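Long-range contact in ribonuclease P protein component 3 (Thermococcus kodakarensis KOD1, PDB 3WYZ), which is probably a protein subunit of ribonuclease P, the RNA-based enzyme that removes 5' extensions from tRNA precursors: residues A136-S142 and P172-S178. Sequence-based numbering, arbitrary orientation.
Sequences AIGFSLS and PRFITSS
Phe139 and Ile175 meet on the helix-facing side of two parallel strands, 136-140 and 173-176, where CD1 of Ile175 comes within 3.5 Å of Phe139 CB and the two side chains run at a slant to each other. With CG anti to its carbonyl carbon (chi1 -70°), Phe139 brings its ring alongside Arg173, so that ring atom CE1 lies 3.8 Å from Arg173 CB, which sits at the ring edge near its plane. The bent arginine chain carries the guanidinium away from the ring, and NH1 of Arg173 bonds to Val171 O, leaving the aliphatic CB to touch the ring. The ring also meets that of Trp114, and Thr162 of helix 149-168; a serine here would keep the CB against Ile175 but would probably leave a gap where the ring met Arg173 CB, Trp114 and the helix.

On the side facing the barrel interior, Phe174 lays a ring face over Gly138, whose CA is 4.0 Å from the ring centroid, a CH-pi contact 21° off the normal. With no side chain on Gly138, the ring settles directly on its CA. Ala136 CB adds a contact of 4.0 Å to Phe174 CE2.

Five backbone hydrogen bonds join the strands, the parallel pair of a beta-alpha-beta crossover connected mainly by helix 149-168; Phe139 N to Phe174 O (2.9 Å, 170°) is nearly straight. Past the strands, water 1 links Ser142 OG to Ser178 O. Thr176 OG1 accepts from Ser178 N in an ST turn. The helix-facing side is largely apolar, with Arg173 among its residues, whereas hydroxyls of Thr176, Ser177 and Ser178 bond to Glu15 and Asp17 of strand 14-18; polar side-chain bonds thus link the sheet's last strand to its first, consistent with closure of the TIM-barrel-like fold.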
ATOM      1  N   ALA A 136       5.030  -6.282   2.747  1.00 40.63           N
ATOM      2  CA  ALA A 136       5.226  -5.534   1.507  1.00 41.23           C
ATOM      3  C   ALA A 136       5.276  -4.032   1.753  1.00 42.21           C
ATOM      4  O   ALA A 136       4.674  -3.520   2.697  1.00 41.50           O
ATOM      5  CB  ALA A 136       4.121  -5.854   0.512  1.00 40.80           C
ATOM      6  N   ILE A 137       5.998  -3.327   0.890  1.00 43.95           N
ATOM      7  CA  ILE A 137       6.008  -1.864   0.910  1.00 43.04           C
ATOM      8  C   ILE A 137       5.160  -1.330  -0.228  1.00 41.03           C
ATOM      9  O   ILE A 137       5.398  -1.671  -1.382  1.00 40.27           O
ATOM     10  CB  ILE A 137       7.435  -1.298   0.792  1.00 41.79           C
ATOM     11  CG1 ILE A 137       8.301  -1.802   1.949  1.00 43.52           C
ATOM     12  CG2 ILE A 137       7.418   0.229   0.786  1.00 41.80           C
ATOM     13  CD1 ILE A 137       7.869  -1.325   3.326  1.00 43.17           C
ATOM     14  N   GLY A 138       4.189  -0.481   0.115  1.00 41.34           N
ATOM     15  CA  GLY A 138       3.331   0.177  -0.860  1.00 42.35           C
ATOM     16  C   GLY A 138       3.842   1.542  -1.286  1.00 42.87           C
ATOM     17  O   GLY A 138       3.891   2.472  -0.486  1.00 44.77           O
ATOM     18  N   PHE A 139       4.212   1.658  -2.556  1.00 42.41           N
ATOM     19  CA  PHE A 139       4.644   2.924  -3.134  1.00 42.51           C
ATOM     20  C   PHE A 139       3.451   3.653  -3.731  1.00 43.91           C
ATOM     21  O   PHE A 139       3.074   3.398  -4.880  1.00 43.90           O
ATOM     22  CB  PHE A 139       5.704   2.691  -4.218  1.00 42.30           C
ATOM     23  CG  PHE A 139       7.019   2.223  -3.681  1.00 39.85           C
ATOM     24  CD1 PHE A 139       7.263   0.881  -3.504  1.00 40.56           C
ATOM     25  CD2 PHE A 139       8.008   3.130  -3.354  1.00 40.06           C
ATOM     26  CE1 PHE A 139       8.475   0.443  -3.007  1.00 42.05           C
ATOM     27  CE2 PHE A 139       9.223   2.706  -2.853  1.00 40.26           C
ATOM     28  CZ  PHE A 139       9.458   1.360  -2.680  1.00 40.89           C
ATOM     29  N   SER A 140       2.862   4.557  -2.945  1.00 44.72           N
ATOM     30  CA  SER A 140       1.664   5.285  -3.358  1.00 44.39           C
ATOM     31  C   SER A 140       2.036   6.453  -4.260  1.00 43.10           C
ATOM     32  O   SER A 140       2.972   7.185  -3.979  1.00 43.99           O
ATOM     33  CB  SER A 140       0.889   5.795  -2.137  1.00 46.81           C
ATOM     34  OG  SER A 140       1.593   6.844  -1.484  1.00 53.34           O
ATOM     35  N   LEU A 141       1.286   6.624  -5.342  1.00 42.85           N
ATOM     36  CA  LEU A 141       1.439   7.774  -6.226  1.00 42.78           C
ATOM     37  C   LEU A 141       0.701   9.015  -5.694  1.00 44.91           C
ATOM     38  O   LEU A 141       1.012  10.134  -6.095  1.00 44.95           O
ATOM     39  CB  LEU A 141       0.937   7.410  -7.623  1.00 43.23           C
ATOM     40  CG  LEU A 141       0.892   8.481  -8.713  1.00 46.22           C
ATOM     41  CD1 LEU A 141       2.239   9.158  -8.944  1.00 47.80           C
ATOM     42  CD2 LEU A 141       0.384   7.864 -10.004  1.00 47.28           C
ATOM     43  N   SER A 142      -0.255   8.811  -4.783  1.00 44.99           N
ATOM     44  CA  SER A 142      -1.153   9.871  -4.305  1.00 47.68           C
ATOM     45  C   SER A 142      -0.462  11.162  -3.833  1.00 48.96           C
ATOM     46  O   SER A 142      -0.871  12.247  -4.235  1.00 50.60           O
ATOM     47  CB  SER A 142      -2.058   9.346  -3.179  1.00 49.02           C
ATOM     48  OG  SER A 142      -3.190  10.173  -3.033  1.00 56.00           O
ATOM     49  N   PRO A 172       9.071  -7.533  -0.350  1.00 39.84           N
ATOM     50  CA  PRO A 172       7.991  -7.426  -1.334  1.00 40.89           C
ATOM     51  C   PRO A 172       7.521  -5.982  -1.473  1.00 41.68           C
ATOM     52  O   PRO A 172       7.646  -5.202  -0.530  1.00 43.44           O
ATOM     53  CB  PRO A 172       6.877  -8.301  -0.744  1.00 40.72           C
ATOM     54  CG  PRO A 172       7.564  -9.217   0.225  1.00 41.64           C
ATOM     55  CD  PRO A 172       8.723  -8.434   0.767  1.00 40.16           C
ATOM     56  N   ARG A 173       6.990  -5.628  -2.640  1.00 41.44           N
ATOM     57  CA  ARG A 173       6.517  -4.267  -2.875  1.00 42.24           C
ATOM     58  C   ARG A 173       5.521  -4.199  -4.014  1.00 41.77           C
ATOM     59  O   ARG A 173       5.414  -5.114  -4.819  1.00 41.54           O
ATOM     60  CB  ARG A 173       7.683  -3.320  -3.161  1.00 43.91           C
ATOM     61  CG  ARG A 173       8.456  -3.622  -4.443  1.00 46.61           C
ATOM     62  CD  ARG A 173       9.378  -4.818  -4.257  1.00 47.74           C
ATOM     63  NE  ARG A 173      10.224  -5.057  -5.412  1.00 52.30           N
ATOM     64  CZ  ARG A 173      11.284  -5.863  -5.421  1.00 53.68           C
ATOM     65  NH1 ARG A 173      11.651  -6.536  -4.325  1.00 52.42           N
ATOM     66  NH2 ARG A 173      11.981  -5.994  -6.544  1.00 54.64           N
ATOM     67  N   PHE A 174       4.790  -3.097  -4.063  1.00 40.67           N
ATOM     68  CA  PHE A 174       3.916  -2.808  -5.182  1.00 41.95           C
ATOM     69  C   PHE A 174       3.770  -1.306  -5.371  1.00 42.09           C
ATOM     70  O   PHE A 174       3.955  -0.538  -4.423  1.00 40.59           O
ATOM     71  CB  PHE A 174       2.546  -3.461  -4.981  1.00 43.09           C
ATOM     72  CG  PHE A 174       1.878  -3.107  -3.681  1.00 43.50           C
ATOM     73  CD1 PHE A 174       1.083  -1.977  -3.577  1.00 44.83           C
ATOM     74  CD2 PHE A 174       2.013  -3.925  -2.574  1.00 45.57           C
ATOM     75  CE1 PHE A 174       0.455  -1.660  -2.386  1.00 43.94           C
ATOM     76  CE2 PHE A 174       1.385  -3.616  -1.381  1.00 44.37           C
ATOM     77  CZ  PHE A 174       0.611  -2.477  -1.286  1.00 43.87           C
ATOM     78  N   ILE A 175       3.468  -0.904  -6.604  1.00 41.74           N
ATOM     79  CA  ILE A 175       3.132   0.476  -6.909  1.00 43.40           C
ATOM     80  C   ILE A 175       1.614   0.593  -6.910  1.00 42.25           C
ATOM     81  O   ILE A 175       0.926  -0.282  -7.440  1.00 40.44           O
ATOM     82  CB  ILE A 175       3.653   0.926  -8.292  1.00 43.71           C
ATOM     83  CG1 ILE A 175       5.149   0.619  -8.463  1.00 44.69           C
ATOM     84  CG2 ILE A 175       3.364   2.406  -8.512  1.00 43.80           C
ATOM     85  CD1 ILE A 175       6.055   1.250  -7.433  1.00 46.84           C
ATOM     86  N   THR A 176       1.100   1.680  -6.340  1.00 41.39           N
ATOM     87  CA  THR A 176      -0.336   1.921  -6.324  1.00 40.94           C
ATOM     88  C   THR A 176      -0.678   3.406  -6.366  1.00 41.46           C
ATOM     89  O   THR A 176       0.117   4.245  -5.969  1.00 42.30           O
ATOM     90  CB  THR A 176      -1.009   1.260  -5.104  1.00 41.83           C
ATOM     91  OG1 THR A 176      -2.415   1.519  -5.139  1.00 42.17           O
ATOM     92  CG2 THR A 176      -0.421   1.777  -3.787  1.00 40.99           C
ATOM     93  N   SER A 177      -1.869   3.714  -6.869  1.00 41.92           N
ATOM     94  CA  SER A 177      -2.360   5.083  -6.900  1.00 42.60           C
ATOM     95  C   SER A 177      -2.785   5.556  -5.515  1.00 41.66           C
ATOM     96  O   SER A 177      -2.609   6.731  -5.183  1.00 41.13           O
ATOM     97  CB  SER A 177      -3.541   5.215  -7.872  1.00 44.10           C
ATOM     98  OG  SER A 177      -4.690   4.524  -7.391  1.00 46.63           O
ATOM     99  N   SER A 178      -3.341   4.646  -4.715  1.00 42.42           N
ATOM    100  CA  SER A 178      -3.968   4.997  -3.436  1.00 45.55           C
ATOM    101  C   SER A 178      -4.991   6.106  -3.684  1.00 48.37           C
ATOM    102  O   SER A 178      -5.069   7.072  -2.925  1.00 52.94           O
ATOM    103  CB  SER A 178      -2.921   5.429  -2.398  1.00 44.90           C
ATOM    104  OG  SER A 178      -1.966   4.407  -2.175  1.00 43.75           O
TER
HETATM  105  O   HOH W   1      -4.442   8.676  -0.892  1.00 43.18           O